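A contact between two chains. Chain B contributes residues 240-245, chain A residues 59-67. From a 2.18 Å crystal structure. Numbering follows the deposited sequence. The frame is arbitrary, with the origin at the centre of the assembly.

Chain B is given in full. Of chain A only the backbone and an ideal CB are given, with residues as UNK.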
# COMPACT_ATOMS: atom_id res chain seq x y z
N ALA B 240 -13.44 -12.68 2.79
CA ALA B 240 -13.29 -12.02 1.51
C ALA B 240 -11.85 -12.16 1.06
O ALA B 240 -10.94 -12.22 1.89
CB ALA B 240 -13.69 -10.53 1.59
N PHE B 241 -11.65 -12.23 -0.25
CA PHE B 241 -10.31 -12.39 -0.82
C PHE B 241 -9.60 -11.03 -0.90
O PHE B 241 -9.20 -10.55 -1.96
CB PHE B 241 -10.40 -13.06 -2.18
CG PHE B 241 -11.19 -14.33 -2.18
CD1 PHE B 241 -10.82 -15.39 -1.37
CD2 PHE B 241 -12.31 -14.47 -2.98
CE1 PHE B 241 -11.54 -16.57 -1.36
CE2 PHE B 241 -13.05 -15.65 -2.98
CZ PHE B 241 -12.66 -16.70 -2.17
N GLY B 242 -9.43 -10.42 0.28
CA GLY B 242 -8.91 -9.08 0.35
C GLY B 242 -7.40 -9.01 0.16
O GLY B 242 -6.67 -9.98 0.35
N ARG B 243 -6.95 -7.83 -0.25
CA ARG B 243 -5.53 -7.52 -0.30
C ARG B 243 -5.07 -7.10 1.10
O ARG B 243 -5.82 -7.19 2.08
CB ARG B 243 -5.26 -6.43 -1.33
CG ARG B 243 -5.74 -6.74 -2.73
CD ARG B 243 -5.56 -5.56 -3.66
NE ARG B 243 -6.32 -4.40 -3.22
CZ ARG B 243 -7.56 -4.12 -3.62
NH1 ARG B 243 -8.17 -4.92 -4.48
NH2 ARG B 243 -8.17 -3.04 -3.16
N ARG B 244 -3.83 -6.64 1.20
CA ARG B 244 -3.31 -6.06 2.44
C ARG B 244 -3.33 -4.55 2.26
O ARG B 244 -2.44 -3.98 1.62
CB ARG B 244 -1.92 -6.59 2.74
CG ARG B 244 -1.44 -6.30 4.15
CD ARG B 244 -0.14 -7.03 4.42
NE ARG B 244 0.37 -6.80 5.76
CZ ARG B 244 1.13 -5.76 6.10
NH1 ARG B 244 1.44 -4.84 5.19
NH2 ARG B 244 1.56 -5.63 7.35
N SER B 245 -4.35 -3.90 2.83
CA SER B 245 -4.64 -2.50 2.56
C SER B 245 -4.43 -1.61 3.77
O SER B 245 -5.04 -0.54 3.86
CB SER B 245 -6.08 -2.37 2.05
OG SER B 245 -6.34 -3.29 1.01
N UNK A 59 4.34 -1.68 -2.99
CA UNK A 59 3.94 -1.22 -1.66
C UNK A 59 4.13 -2.32 -0.61
O UNK A 59 4.46 -2.02 0.54
CB UNK A 59 2.48 -0.76 -1.68
N UNK A 60 3.90 -3.57 -0.98
CA UNK A 60 4.04 -4.69 -0.05
C UNK A 60 4.06 -5.98 -0.86
O UNK A 60 3.83 -5.99 -2.07
CB UNK A 60 2.91 -4.71 0.98
N UNK A 61 4.33 -7.09 -0.16
CA UNK A 61 4.43 -8.38 -0.84
C UNK A 61 3.07 -8.86 -1.31
O UNK A 61 2.95 -9.41 -2.41
CB UNK A 61 5.06 -9.42 0.08
N UNK A 62 2.04 -8.69 -0.48
CA UNK A 62 0.69 -9.09 -0.89
C UNK A 62 0.30 -8.40 -2.19
O UNK A 62 -0.23 -9.04 -3.11
CB UNK A 62 -0.33 -8.76 0.21
N UNK A 63 0.57 -7.10 -2.30
CA UNK A 63 0.28 -6.38 -3.53
C UNK A 63 1.11 -6.93 -4.68
O UNK A 63 0.62 -7.04 -5.81
CB UNK A 63 0.54 -4.88 -3.35
N UNK A 64 2.37 -7.28 -4.41
CA UNK A 64 3.18 -7.93 -5.43
C UNK A 64 2.62 -9.27 -5.86
O UNK A 64 2.72 -9.65 -7.03
CB UNK A 64 4.61 -8.11 -4.92
N UNK A 65 2.01 -10.01 -4.93
CA UNK A 65 1.40 -11.28 -5.29
C UNK A 65 0.14 -11.07 -6.12
O UNK A 65 -0.07 -11.77 -7.12
CB UNK A 65 1.07 -12.09 -4.03
N UNK A 66 -0.70 -10.11 -5.73
CA UNK A 66 -1.89 -9.79 -6.53
C UNK A 66 -1.50 -9.33 -7.93
O UNK A 66 -2.14 -9.73 -8.91
CB UNK A 66 -2.73 -8.71 -5.84
N UNK A 67 -0.47 -8.50 -8.04
CA UNK A 67 -0.05 -8.01 -9.35
C UNK A 67 0.43 -9.15 -10.24
O UNK A 67 0.12 -9.18 -11.44
CB UNK A 67 1.06 -6.96 -9.20

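Position 59 precedes the helix, and nothing of chain B comes within 5.5 Å of its CB, so the choice is wide. The residue is Ser A59, which takes no part.

Position 60 stands right before the first helical turn, with extended backbone angles (phi -166°, psi 173°). Its CB points toward chain B and lies 4.5 Å from Arg B244 NH1. Two demands meet here: the amide N of position 63 invites an N-cap, for which Ser, Thr, Asp, Asn or Cys would serve, and the nearby arginine leaves room for a small side chain. The residue is Cys A60. Its chi1 of 64° (p) brings SG to 3.4 Å from the N of position 63, a capping bond, while the same SG packs 4.1 Å from Arg B244 O.

Position 61 points sideways, with no chain B atom near its CB; many helix formers would do. Cys A61 is found.

Position 62 faces chain B closely: its CB is 3.7 Å from Arg B244 CB. Such proximity to backbone and aliphatic carbon suits a compact side chain, such as Ala, Ser, Thr or Val. Thr A62 sets its CG2 3.6 Å from Arg B244 N.

Position 63 starts sideways, its CB beyond 5.5 Å of chain B, so only a longer side chain could reach across. The guanidinium of Arg B243 favours an acid, though Gln is conceivable. Glu A63 extends until OE1 lies 3.7 Å from Arg B243 CD. OE1 remains 4.3 Å from Arg B243 NE, so the opposite charges are near each other but beyond a salt bridge. A water makes a separate bridge, donating to Glu A63 OE1 at 3.2 Å and to the backbone carbonyl O of Arg B244 at 2.8 Å.

Positions 64 and 65 are out of reach. At 64 an ideal CB would be crowded, 3.3 Å from Cys A61 O, which favours glycine, and Gly A64 is present. At 65 the contact asks for nothing particular; Leu A65 occupies it.

Position 66, one turn after 62, again points toward chain B, its CB 4.8 Å from Arg B243 CG. The aliphatic stem of that arginine offers a surface for a large apolar side chain: Leu, Met or an aromatic. Phe A66 lays one ring face against it, a CH-pi contact with Arg B243 CG 3.4 Å from the ring centroid. At the ring edge, Phe B241 O lies 3.7 Å from Phe A66 CZ.

Position 67 is out of reach, so this contact sets no preference; Leu A67 is found there.

Chain A 59-67: SCCTEGLFL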
# COMPACT_ATOMS: atom_id res chain seq x y z
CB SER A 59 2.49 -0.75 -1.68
OG SER A 59 1.63 -1.79 -2.13
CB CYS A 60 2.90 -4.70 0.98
SG CYS A 60 1.26 -4.95 0.27
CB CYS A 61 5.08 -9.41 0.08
SG CYS A 61 5.36 -11.02 -0.70
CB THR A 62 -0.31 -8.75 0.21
OG1 THR A 62 0.07 -9.41 1.42
CG2 THR A 62 -1.71 -9.19 -0.20
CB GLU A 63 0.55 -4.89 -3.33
CG GLU A 63 0.14 -4.04 -4.51
CD GLU A 63 -1.36 -3.95 -4.69
OE1 GLU A 63 -2.10 -4.26 -3.73
OE2 GLU A 63 -1.80 -3.57 -5.79
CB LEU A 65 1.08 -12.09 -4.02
CG LEU A 65 2.27 -12.66 -3.25
CD1 LEU A 65 1.84 -13.10 -1.85
CD2 LEU A 65 2.90 -13.83 -4.00
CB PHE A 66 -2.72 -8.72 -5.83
CG PHE A 66 -3.76 -9.26 -4.89
CD1 PHE A 66 -3.39 -9.75 -3.64
CD2 PHE A 66 -5.10 -9.26 -5.24
CE1 PHE A 66 -4.34 -10.25 -2.77
CE2 PHE A 66 -6.06 -9.75 -4.37
CZ PHE A 66 -5.68 -10.25 -3.13
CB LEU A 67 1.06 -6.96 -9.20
CG LEU A 67 0.66 -5.59 -8.65
CD1 LEU A 67 1.89 -4.73 -8.43
CD2 LEU A 67 -0.33 -4.91 -9.58
O HOH W 1 -1.90 -5.45 -0.76
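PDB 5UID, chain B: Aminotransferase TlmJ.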